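Putative phosphosugar isomerase (Silicibacter pomeroyi DSS-3, PDB 3FJ1) probably interconverts phosphorylated sugars, using two SIS domains of the kind that bind phosphosugars. Local coordinates at the interface of chains A and B. Residues are numbered along the deposited sequence; one frame, centred on the assembly and turned at random. Chains: chain A/B, putative phosphosugar isomerase.

Contact 1: the interface of chains A and B. Residues chain A 80, 84, 86, 88; chain B 66-67.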
ATOM      1  N   VAL A  80       1.161 -13.836  -6.047  1.00  8.88           N
ATOM      2  CA  VAL A  80       0.055 -14.427  -6.817  1.00  8.49           C
ATOM      3  C   VAL A  80       0.597 -15.344  -7.918  1.00  8.56           C
ATOM      4  O   VAL A  80       0.015 -16.393  -8.215  1.00 10.23           O
ATOM      5  CB  VAL A  80      -0.907 -13.349  -7.341  1.00  8.97           C
ATOM      6  CG1 VAL A  80      -1.928 -13.944  -8.281  1.00  8.96           C
ATOM      7  CG2 VAL A  80      -1.635 -12.682  -6.144  1.00  8.35           C
ATOM      8  N   TYR A  84       1.595 -18.819  -5.554  1.00  9.94           N
ATOM      9  CA  TYR A  84       0.352 -19.539  -5.876  1.00  9.85           C
ATOM     10  C   TYR A  84       0.200 -19.974  -7.335  1.00 10.55           C
ATOM     11  O   TYR A  84      -0.631 -20.841  -7.631  1.00 11.00           O
ATOM     12  CB  TYR A  84      -0.858 -18.678  -5.514  1.00  9.33           C
ATOM     13  CG  TYR A  84      -0.877 -18.244  -4.070  1.00  8.86           C
ATOM     14  CD1 TYR A  84      -1.320 -19.103  -3.060  1.00  8.57           C
ATOM     15  CD2 TYR A  84      -0.423 -16.993  -3.715  1.00  9.25           C
ATOM     16  CE1 TYR A  84      -1.329 -18.689  -1.734  1.00  8.80           C
ATOM     17  CE2 TYR A  84      -0.440 -16.564  -2.393  1.00  9.26           C
ATOM     18  CZ  TYR A  84      -0.882 -17.421  -1.413  1.00  8.63           C
ATOM     19  OH  TYR A  84      -0.897 -16.972  -0.128  1.00  8.52           O
ATOM     20  N   ALA A  86      -1.367 -18.545  -9.668  1.00 10.96           N
ATOM     21  CA  ALA A  86      -2.756 -18.417 -10.012  1.00 11.29           C
ATOM     22  C   ALA A  86      -2.899 -17.998 -11.475  1.00 12.22           C
ATOM     23  O   ALA A  86      -2.029 -17.301 -12.062  1.00 12.42           O
ATOM     24  CB  ALA A  86      -3.468 -17.400  -9.066  1.00 10.54           C
ATOM     25  N   LEU A  88      -4.840 -15.719 -13.798  1.00 14.10           N
ATOM     26  CA  LEU A  88      -5.618 -14.485 -13.789  1.00 13.89           C
ATOM     27  C   LEU A  88      -6.238 -14.220 -15.163  1.00 14.38           C
ATOM     28  O   LEU A  88      -5.787 -14.752 -16.181  1.00 14.47           O
ATOM     29  CB  LEU A  88      -4.740 -13.290 -13.362  1.00 13.80           C
ATOM     30  CG  LEU A  88      -4.138 -13.363 -11.940  1.00 14.32           C
ATOM     31  CD1 LEU A  88      -3.414 -12.094 -11.613  1.00 12.40           C
ATOM     32  CD2 LEU A  88      -5.225 -13.607 -10.920  1.00 13.69           C
TER
ATOM     33  N   GLU B  66      -8.515 -13.045  -6.365  1.00  9.81           N
ATOM     34  CA  GLU B  66      -7.549 -13.439  -7.377  1.00  9.63           C
ATOM     35  C   GLU B  66      -7.279 -14.940  -7.394  1.00  9.69           C
ATOM     36  O   GLU B  66      -7.206 -15.546  -8.467  1.00  9.67           O
ATOM     37  CB  GLU B  66      -6.256 -12.623  -7.262  1.00 10.17           C
ATOM     38  CG  GLU B  66      -6.500 -11.162  -7.634  1.00 10.18           C
ATOM     39  CD  GLU B  66      -5.373 -10.216  -7.360  1.00 10.36           C
ATOM     40  OE1 GLU B  66      -4.344 -10.613  -6.778  1.00 10.81           O
ATOM     41  OE2 GLU B  66      -5.554  -9.031  -7.728  1.00 10.11           O
ATOM     42  N   LEU B  67      -7.170 -15.532  -6.208  1.00 10.19           N
ATOM     43  CA  LEU B  67      -6.880 -16.961  -6.054  1.00 10.52           C
ATOM     44  C   LEU B  67      -8.101 -17.841  -6.354  1.00 10.77           C
ATOM     45  O   LEU B  67      -7.946 -18.911  -6.973  1.00 10.42           O
ATOM     46  CB  LEU B  67      -6.332 -17.258  -4.635  1.00 11.07           C
ATOM     47  CG  LEU B  67      -5.016 -16.573  -4.244  1.00 11.57           C
ATOM     48  CD1 LEU B  67      -4.572 -16.960  -2.810  1.00 10.91           C
ATOM     49  CD2 LEU B  67      -3.940 -16.831  -5.290  1.00 12.01           C
TER
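The end of helix 52-69 of chain B meets the short helix 79-82 of chain A and the loop that follows it. B:Leu67 lies against A:Tyr84 and A:Ala86, while B:Glu66 faces A:Val80 and A:Leu88. B:Leu67 gives up the most surface here, 70 Å². Its two methyls do different work. CD1 sits over one face of the A:Tyr84 ring, above its centre and 3.8 Å from the centroid, in a CH-pi contact. The second torsion of B:Leu67 (-180°) sets CD1 anti to CA, which carries this methyl out over the phenol. CD2 touches the base of the ring, 3.6 Å from A:Tyr84 CG. The same methyl lies 3.8 Å from A:Ala86 CB. One leucine thus fills the corner between the ring and the alanine. The side chains of A:Tyr84 and B:Leu67 run at about a right angle.

B:Glu66 makes the other half of the patch. Its chain is extended beyond CG. This carries the carboxylate oxygen OE1 across to the A:Val80 methyl CG2, at 3.5 Å, the two side chains crossing at about a right angle. Nearer the helix backbone, A:Leu88 packs with its CD2 methyl 3.9 Å from B:Glu66 CB. The patch is chiefly a fit of shapes, with methyls set against a ring and an aliphatic stem. A:Leu88 CD2 also rests 3.7 Å from the backbone carbonyl O of B:Glu66.

Contact 2: the interface of chains A and B. Residues chain A 63, 66, 213-215; chain B 77, 79-80, 84.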
ATOM      1  N   TYR A  63      -2.123   6.844 -10.431  1.00  9.00           N
ATOM      2  CA  TYR A  63      -2.865   8.117 -10.443  1.00  9.10           C
ATOM      3  C   TYR A  63      -2.859   8.744 -11.835  1.00  8.77           C
ATOM      4  O   TYR A  63      -3.908   9.185 -12.330  1.00  7.47           O
ATOM      5  CB  TYR A  63      -2.292   9.121  -9.444  1.00 10.47           C
ATOM      6  CG  TYR A  63      -2.817   8.890  -8.066  1.00 10.90           C
ATOM      7  CD1 TYR A  63      -4.099   9.309  -7.721  1.00 11.67           C
ATOM      8  CD2 TYR A  63      -2.057   8.206  -7.118  1.00 11.12           C
ATOM      9  CE1 TYR A  63      -4.620   9.069  -6.451  1.00 12.16           C
ATOM     10  CE2 TYR A  63      -2.553   7.985  -5.817  1.00 12.05           C
ATOM     11  CZ  TYR A  63      -3.842   8.400  -5.505  1.00 11.91           C
ATOM     12  OH  TYR A  63      -4.329   8.132  -4.235  1.00 12.67           O
ATOM     13  N   GLU A  66      -5.166   6.804 -14.321  1.00  9.25           N
ATOM     14  CA  GLU A  66      -6.551   7.009 -13.933  1.00  9.60           C
ATOM     15  C   GLU A  66      -6.988   8.428 -14.270  1.00 10.15           C
ATOM     16  O   GLU A  66      -8.031   8.600 -14.869  1.00 10.64           O
ATOM     17  CB  GLU A  66      -6.744   6.655 -12.456  1.00  9.40           C
ATOM     18  CG  GLU A  66      -6.730   5.126 -12.272  1.00  9.22           C
ATOM     19  CD  GLU A  66      -6.746   4.624 -10.820  1.00  9.45           C
ATOM     20  OE1 GLU A  66      -6.810   5.440  -9.866  1.00 10.31           O
ATOM     21  OE2 GLU A  66      -6.676   3.385 -10.656  1.00  9.32           O
ATOM     22  N   ARG A 213      -1.477  13.993  -1.029  1.00  9.68           N
ATOM     23  CA  ARG A 213      -2.905  13.877  -1.282  1.00 10.01           C
ATOM     24  C   ARG A 213      -3.069  13.663  -2.782  1.00  9.54           C
ATOM     25  O   ARG A 213      -2.613  14.471  -3.573  1.00  9.49           O
ATOM     26  CB  ARG A 213      -3.644  15.125  -0.787  1.00 10.22           C
ATOM     27  CG  ARG A 213      -5.170  15.141  -0.995  1.00 10.80           C
ATOM     28  CD  ARG A 213      -5.852  13.964  -0.279  1.00 11.46           C
ATOM     29  NE  ARG A 213      -7.315  14.111  -0.186  1.00 11.85           N
ATOM     30  CZ  ARG A 213      -8.145  13.087  -0.014  1.00 12.41           C
ATOM     31  NH1 ARG A 213      -7.678  11.848   0.026  1.00 12.34           N
ATOM     32  NH2 ARG A 213      -9.451  13.276   0.067  1.00 12.49           N
ATOM     33  N   GLY A 214      -3.730  12.572  -3.177  1.00  8.91           N
ATOM     34  CA  GLY A 214      -3.788  12.232  -4.593  1.00  9.32           C
ATOM     35  C   GLY A 214      -2.398  11.843  -5.118  1.00  9.20           C
ATOM     36  O   GLY A 214      -1.632  11.144  -4.452  1.00  9.35           O
ATOM     37  N   THR A 215      -2.057  12.332  -6.304  1.00  9.35           N
ATOM     38  CA  THR A 215      -0.812  11.938  -7.005  1.00  9.34           C
ATOM     39  C   THR A 215       0.434  12.079  -6.131  1.00  9.01           C
ATOM     40  O   THR A 215       1.295  11.158  -6.107  1.00  9.55           O
ATOM     41  CB  THR A 215      -0.655  12.699  -8.330  1.00  9.23           C
ATOM     42  OG1 THR A 215      -1.877  12.615  -9.076  1.00 10.21           O
ATOM     43  CG2 THR A 215       0.528  12.173  -9.189  1.00  9.00           C
TER
ATOM     44  N   GLY B  77      -7.874   4.839  -5.053  1.00  8.79           N
ATOM     45  CA  GLY B  77      -7.576   5.926  -4.143  1.00  8.50           C
ATOM     46  C   GLY B  77      -8.783   6.814  -4.106  1.00  8.86           C
ATOM     47  O   GLY B  77      -9.149   7.369  -5.137  1.00  8.58           O
ATOM     48  N   SER B  79      -9.372   9.796  -3.428  1.00  8.99           N
ATOM     49  CA  SER B  79      -9.191  11.156  -3.943  1.00  8.80           C
ATOM     50  C   SER B  79      -9.458  11.232  -5.436  1.00  8.21           C
ATOM     51  O   SER B  79      -9.799  12.309  -5.963  1.00  8.05           O
ATOM     52  CB  SER B  79      -7.789  11.688  -3.686  1.00  9.18           C
ATOM     53  OG  SER B  79      -6.821  10.914  -4.350  1.00 10.39           O
ATOM     54  N   VAL B  80      -9.324  10.102  -6.131  1.00  7.83           N
ATOM     55  CA  VAL B  80      -9.641  10.088  -7.558  1.00  8.19           C
ATOM     56  C   VAL B  80     -11.055  10.619  -7.840  1.00  8.28           C
ATOM     57  O   VAL B  80     -11.277  11.331  -8.836  1.00  8.55           O
ATOM     58  CB  VAL B  80      -9.439   8.693  -8.160  1.00  8.34           C
ATOM     59  CG1 VAL B  80     -10.111   8.635  -9.574  1.00  8.18           C
ATOM     60  CG2 VAL B  80      -7.925   8.376  -8.172  1.00  8.44           C
ATOM     61  N   TYR B  84     -10.311  14.854  -7.529  1.00  8.38           N
ATOM     62  CA  TYR B  84     -10.208  15.051  -8.971  1.00  8.70           C
ATOM     63  C   TYR B  84     -11.495  14.881  -9.759  1.00  8.84           C
ATOM     64  O   TYR B  84     -11.588  15.379 -10.887  1.00  8.16           O
ATOM     65  CB  TYR B  84      -9.183  14.091  -9.559  1.00  8.59           C
ATOM     66  CG  TYR B  84      -7.813  14.264  -8.937  1.00  8.70           C
ATOM     67  CD1 TYR B  84      -6.989  15.333  -9.286  1.00  8.22           C
ATOM     68  CD2 TYR B  84      -7.351  13.353  -7.995  1.00  8.19           C
ATOM     69  CE1 TYR B  84      -5.718  15.482  -8.712  1.00  8.08           C
ATOM     70  CE2 TYR B  84      -6.097  13.496  -7.395  1.00  8.66           C
ATOM     71  CZ  TYR B  84      -5.285  14.555  -7.755  1.00  8.42           C
ATOM     72  OH  TYR B  84      -4.052  14.628  -7.135  1.00  8.19           O
TER
HETATM   73  O   HOH W   1      -6.555   8.782  -2.567  1.00 14.91           O
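A:Gly214 and A:Thr215 meet B:Tyr84 and B:Ser79 in the close-packed part of this contact. The backbone N of A:Thr215 donates a hydrogen bond to the phenol OH of B:Tyr84, 3.2 Å long and fairly straight, 164° at the hydrogen. A:Gly214 CA lies at the edge of that ring, in its plane, 3.8 Å from B:Tyr84 CE2. The positive phi of A:Gly214 (67°) suits a glycine, and its bare CA also lets B:Ser79 OG approach to 3.3 Å. Behind this turn, the peptide joining A:Gly214 to A:Thr215 covers one face of the A:Tyr63 ring, so this tyrosine supports the segment that B:Tyr84 touches. A phenylalanine in place of B:Tyr84 would probably leave the A:Thr215 amide without this acceptor and the turn less firmly held.

A:Tyr63 also packs across the interface, with CE1 3.8 Å from the CG2 methyl of B:Val80.

The looser side is bridged by water. The phenol OH of A:Tyr63 bonds to water 1 at 2.9 Å. That water also bonds to both N and OG of B:Ser79. The serine hydroxyl stands between its backbone N and carbonyl carbon (chi1 63°), which lets N and OG share one water. Beside it, the A:Arg213 guanidinium lays one face over B:Ser79 CB, offset toward the rim, with NH1 3.7 Å from that carbon.

Contact 3: the interface of chains A and B. Residues chain A 45, 89-90; chain B 44, 72.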
ATOM      1  N   PHE A  45      -7.797  -1.936 -18.958  1.00 11.83           N
ATOM      2  CA  PHE A  45      -7.296  -1.777 -17.596  0.50 11.54           C
ATOM      3  C   PHE A  45      -5.807  -2.068 -17.552  1.00 11.24           C
ATOM      4  O   PHE A  45      -5.190  -2.508 -18.533  1.00 10.64           O
ATOM      5  CB  PHE A  45      -8.077  -2.561 -16.518  0.50 11.14           C
ATOM      6  CG  PHE A  45      -7.853  -4.039 -16.541  0.50 11.05           C
ATOM      7  CD1 PHE A  45      -8.558  -4.843 -17.409  0.50 10.97           C
ATOM      8  CD2 PHE A  45      -6.951  -4.627 -15.670  0.50 10.93           C
ATOM      9  CE1 PHE A  45      -8.365  -6.237 -17.426  0.50 11.07           C
ATOM     10  CE2 PHE A  45      -6.754  -6.001 -15.671  0.50 11.26           C
ATOM     11  CZ  PHE A  45      -7.461  -6.808 -16.554  0.50 11.05           C
ATOM     12  N   ARG A  89      -7.309 -13.436 -15.162  1.00 14.52           N
ATOM     13  CA  ARG A  89      -7.977 -13.013 -16.385  1.00 15.77           C
ATOM     14  C   ARG A  89      -7.417 -11.654 -16.730  1.00 15.04           C
ATOM     15  O   ARG A  89      -7.861 -10.635 -16.196  1.00 15.53           O
ATOM     16  CB  ARG A  89      -9.486 -12.988 -16.173  1.00 17.36           C
ATOM     17  CG  ARG A  89      -9.982 -14.396 -15.927  1.00 18.93           C
ATOM     18  CD  ARG A  89     -11.389 -14.486 -15.370  1.00 20.91           C
ATOM     19  NE  ARG A  89     -12.369 -13.770 -16.187  1.00 21.87           N
ATOM     20  CZ  ARG A  89     -13.687 -13.950 -16.107  1.00 22.57           C
ATOM     21  NH1 ARG A  89     -14.205 -14.856 -15.288  1.00 23.39           N
ATOM     22  NH2 ARG A  89     -14.486 -13.241 -16.885  1.00 22.84           N
ATOM     23  N   LEU A  90      -6.410 -11.645 -17.613  1.00 14.39           N
ATOM     24  CA  LEU A  90      -5.717 -10.411 -17.976  1.00 13.85           C
ATOM     25  C   LEU A  90      -5.772 -10.034 -19.472  1.00 14.38           C
ATOM     26  O   LEU A  90      -5.008  -9.173 -19.929  1.00 11.89           O
ATOM     27  CB  LEU A  90      -4.272 -10.453 -17.471  1.00 13.70           C
ATOM     28  CG  LEU A  90      -4.113 -10.498 -15.945  1.00 13.66           C
ATOM     29  CD1 LEU A  90      -2.636 -10.699 -15.544  1.00 13.31           C
ATOM     30  CD2 LEU A  90      -4.650  -9.234 -15.339  1.00 13.63           C
TER
ATOM     31  N   SER B  44     -15.157  -8.542 -15.332  1.00 14.85           N
ATOM     32  CA  SER B  44     -13.779  -8.827 -15.738  1.00 16.19           C
ATOM     33  C   SER B  44     -12.741  -8.334 -14.710  1.00 15.19           C
ATOM     34  O   SER B  44     -11.594  -8.799 -14.720  1.00 15.52           O
ATOM     35  CB  SER B  44     -13.494  -8.215 -17.115  1.00 17.44           C
ATOM     36  OG  SER B  44     -13.549  -6.796 -17.031  1.00 20.38           O
ATOM     37  N   PRO B  72      -8.496  -9.763 -11.514  1.00 10.90           N
ATOM     38  CA  PRO B  72      -7.607  -8.771 -10.921  1.00 10.55           C
ATOM     39  C   PRO B  72      -8.383  -7.736 -10.106  1.00  9.91           C
ATOM     40  O   PRO B  72      -9.504  -7.366 -10.450  1.00 10.47           O
ATOM     41  CB  PRO B  72      -6.944  -8.130 -12.145  1.00 11.48           C
ATOM     42  CG  PRO B  72      -7.949  -8.274 -13.212  1.00 11.75           C
ATOM     43  CD  PRO B  72      -8.585  -9.597 -12.976  1.00 11.21           C
TER
HETATM   44  O   HOH W   2     -10.126  -9.417 -16.754  1.00 31.50           O
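A:Phe45 meets B:Pro72 because its CG lies between the backbone N and the carbonyl carbon, chi1 73°. A:Leu90 instead has CG anti to the carbonyl carbon (chi1 -64°), and sends a methyl toward the same proline. The phenyl ring comes from the start of strand 45-49. The leucine comes from a loop, as does the proline.

B:Pro72 is the shared partner and hides 38 Å² of surface. Its CG lies 3.6 Å from A:Phe45 CE2. It also touches CZ, so one flank of the phenyl ring does the packing. The two side chains cross at about a right angle. A:Leu90 runs past the proline in the opposite direction, with CD2 4.0 Å from B:Pro72 CG. B:Pro72 CD lies 3.5 Å from the carbonyl O of A:Arg89. The proline ring thus has apolar neighbours from two separate segments of chain A.

The polar part is made by backbone. The carbonyl O of A:Arg89 turns toward the carbonyl O of B:Ser44, but the two acceptors stay 4.4 Å apart. Water 2 joins them. It lies 2.6 Å from A:Arg89 O and 2.6 Å from B:Ser44 O.

Contact 4: the interface of chains A and B. Residues chain A 225, 228-229; chain B 236, 246-247.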
ATOM      1  N   LEU A 225      10.556   6.540   2.475  1.00  8.51           N
ATOM      2  CA  LEU A 225      11.429   5.408   2.208  1.00  9.22           C
ATOM      3  C   LEU A 225      12.896   5.836   2.155  1.00  8.37           C
ATOM      4  O   LEU A 225      13.745   5.296   2.882  1.00  8.91           O
ATOM      5  CB  LEU A 225      11.044   4.720   0.895  1.00  9.48           C
ATOM      6  CG  LEU A 225      11.987   3.608   0.414  1.00  9.87           C
ATOM      7  CD1 LEU A 225      12.129   2.541   1.517  1.00 10.04           C
ATOM      8  CD2 LEU A 225      11.541   2.995  -0.908  1.00  9.72           C
ATOM      9  N   LYS A 228      14.607   7.024   5.400  1.00 12.45           N
ATOM     10  CA  LYS A 228      15.031   5.888   6.232  1.00 13.03           C
ATOM     11  C   LYS A 228      16.284   5.217   5.678  1.00 13.89           C
ATOM     12  O   LYS A 228      17.221   4.899   6.426  1.00 13.62           O
ATOM     13  CB  LYS A 228      13.904   4.852   6.367  1.00 14.31           C
ATOM     14  CG  LYS A 228      12.674   5.357   7.149  1.00 14.58           C
ATOM     15  CD  LYS A 228      11.589   4.290   7.289  1.00 15.50           C
ATOM     16  CE  LYS A 228      10.875   4.016   6.012  1.00 16.70           C
ATOM     17  NZ  LYS A 228       9.820   2.962   6.234  1.00 17.61           N
ATOM     18  N   GLU A 229      16.283   5.019   4.368  1.00 13.79           N
ATOM     19  CA  GLU A 229      17.348   4.349   3.654  1.00 15.79           C
ATOM     20  C   GLU A 229      18.674   5.079   3.822  1.00 14.58           C
ATOM     21  O   GLU A 229      19.718   4.480   4.103  1.00 14.02           O
ATOM     22  CB  GLU A 229      17.019   4.396   2.164  1.00 18.45           C
ATOM     23  CG  GLU A 229      17.771   3.408   1.284  1.00 21.34           C
ATOM     24  CD  GLU A 229      16.866   2.234   0.878  1.00 23.61           C
ATOM     25  OE1 GLU A 229      15.908   2.430   0.042  1.00 25.49           O
ATOM     26  OE2 GLU A 229      17.107   1.133   1.404  1.00 24.78           O
TER
ATOM     27  N   GLU B 236       5.327  -2.478  12.648  1.00  9.65           N
ATOM     28  CA  GLU B 236       5.374  -2.400  11.195  0.50 10.25           C
ATOM     29  C   GLU B 236       5.261  -3.806  10.617  1.00  9.56           C
ATOM     30  O   GLU B 236       5.776  -4.768  11.174  1.00  9.85           O
ATOM     31  CB  GLU B 236       6.615  -1.677  10.686  0.50 10.32           C
ATOM     32  CG  GLU B 236       6.612  -1.464   9.149  0.50 10.91           C
ATOM     33  CD  GLU B 236       7.715  -0.549   8.624  0.50 11.29           C
ATOM     34  OE1 GLU B 236       8.362   0.149   9.426  0.50 12.52           O
ATOM     35  OE2 GLU B 236       7.927  -0.527   7.384  0.50 11.89           O
ATOM     36  N   GLY B 246      14.772  -4.275   3.253  1.00 27.31           N
ATOM     37  CA  GLY B 246      14.230  -2.938   3.506  1.00 27.53           C
ATOM     38  C   GLY B 246      15.294  -1.971   3.965  1.00 27.88           C
ATOM     39  O   GLY B 246      16.431  -2.382   4.207  1.00 27.33           O
ATOM     40  N   PRO B 247      14.925  -0.687   4.130  1.00 28.11           N
ATOM     41  CA  PRO B 247      15.883   0.366   4.507  1.00 28.85           C
ATOM     42  C   PRO B 247      16.465   0.252   5.922  1.00 29.31           C
ATOM     43  O   PRO B 247      17.478   0.889   6.221  1.00 29.79           O
ATOM     44  CB  PRO B 247      15.047   1.649   4.404  1.00 28.63           C
ATOM     45  CG  PRO B 247      13.655   1.208   4.634  1.00 28.38           C
ATOM     46  CD  PRO B 247      13.556  -0.159   4.017  1.00 28.37           C
TER
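B:Pro247, with 91 Å² hidden, rests on helix 217-231 of chain A, chiefly against A:Lys228 and A:Glu229. Its ring touches residues one turn apart on that helix. CB touches the backbone, 3.6 Å from A:Glu229 CA. CG reaches back to A:Leu225, 3.7 Å from its CD1 methyl.

A:Lys228 packs by its stem, with CB 3.9 Å from B:Pro247 CB. The lysine chain bends at chi3 (-72°) and points its amine toward B:Glu236, on strand 235-239. NZ and the carboxylate oxygen OE2 of B:Glu236 are 4.1 Å apart, too far for a salt bridge, though their opposite charges may still attract.

A:Glu229 bends at chi2 (104°). This folds the carboxylate back beside the proline, with OE2 3.4 Å from B:Pro247 CA. An alanine here would probably open a gap along that side of the proline and leave the B:Gly246-B:Pro247 loop freer to shift.

A:Glu229 matches by sequence the catalytic glutamate of GlmS-type isomerases. B:Gly246 and B:Pro247 belong to a His-Gly-Pro motif, whose histidine in GlmS serves the neighbouring subunit's active site. The contact therefore probably sets this motif of chain B beside the sugar site of chain A.

Contacts 1 and 3 are neighbours, their C-alpha centres about 12 Å apart, and both use the loop after helix 79-82 of chain A. Contact 2 lies about 27 Å from contact 1, but A:Val80, A:Tyr84 and B:Glu66 of contact 1 return in contact 2 as B:Val80, B:Tyr84 and A:Glu66, as the two-fold symmetry requires. Contact 4 stands apart, about 24 Å from contact 2 and 32 Å from contact 3. Contacts 1 and 3 join first SIS domains, contact 4 second ones, and contact 2 adds second-domain residues of chain A. Such a spread would suit a stable dimer, although the structure alone does not prove one in solution.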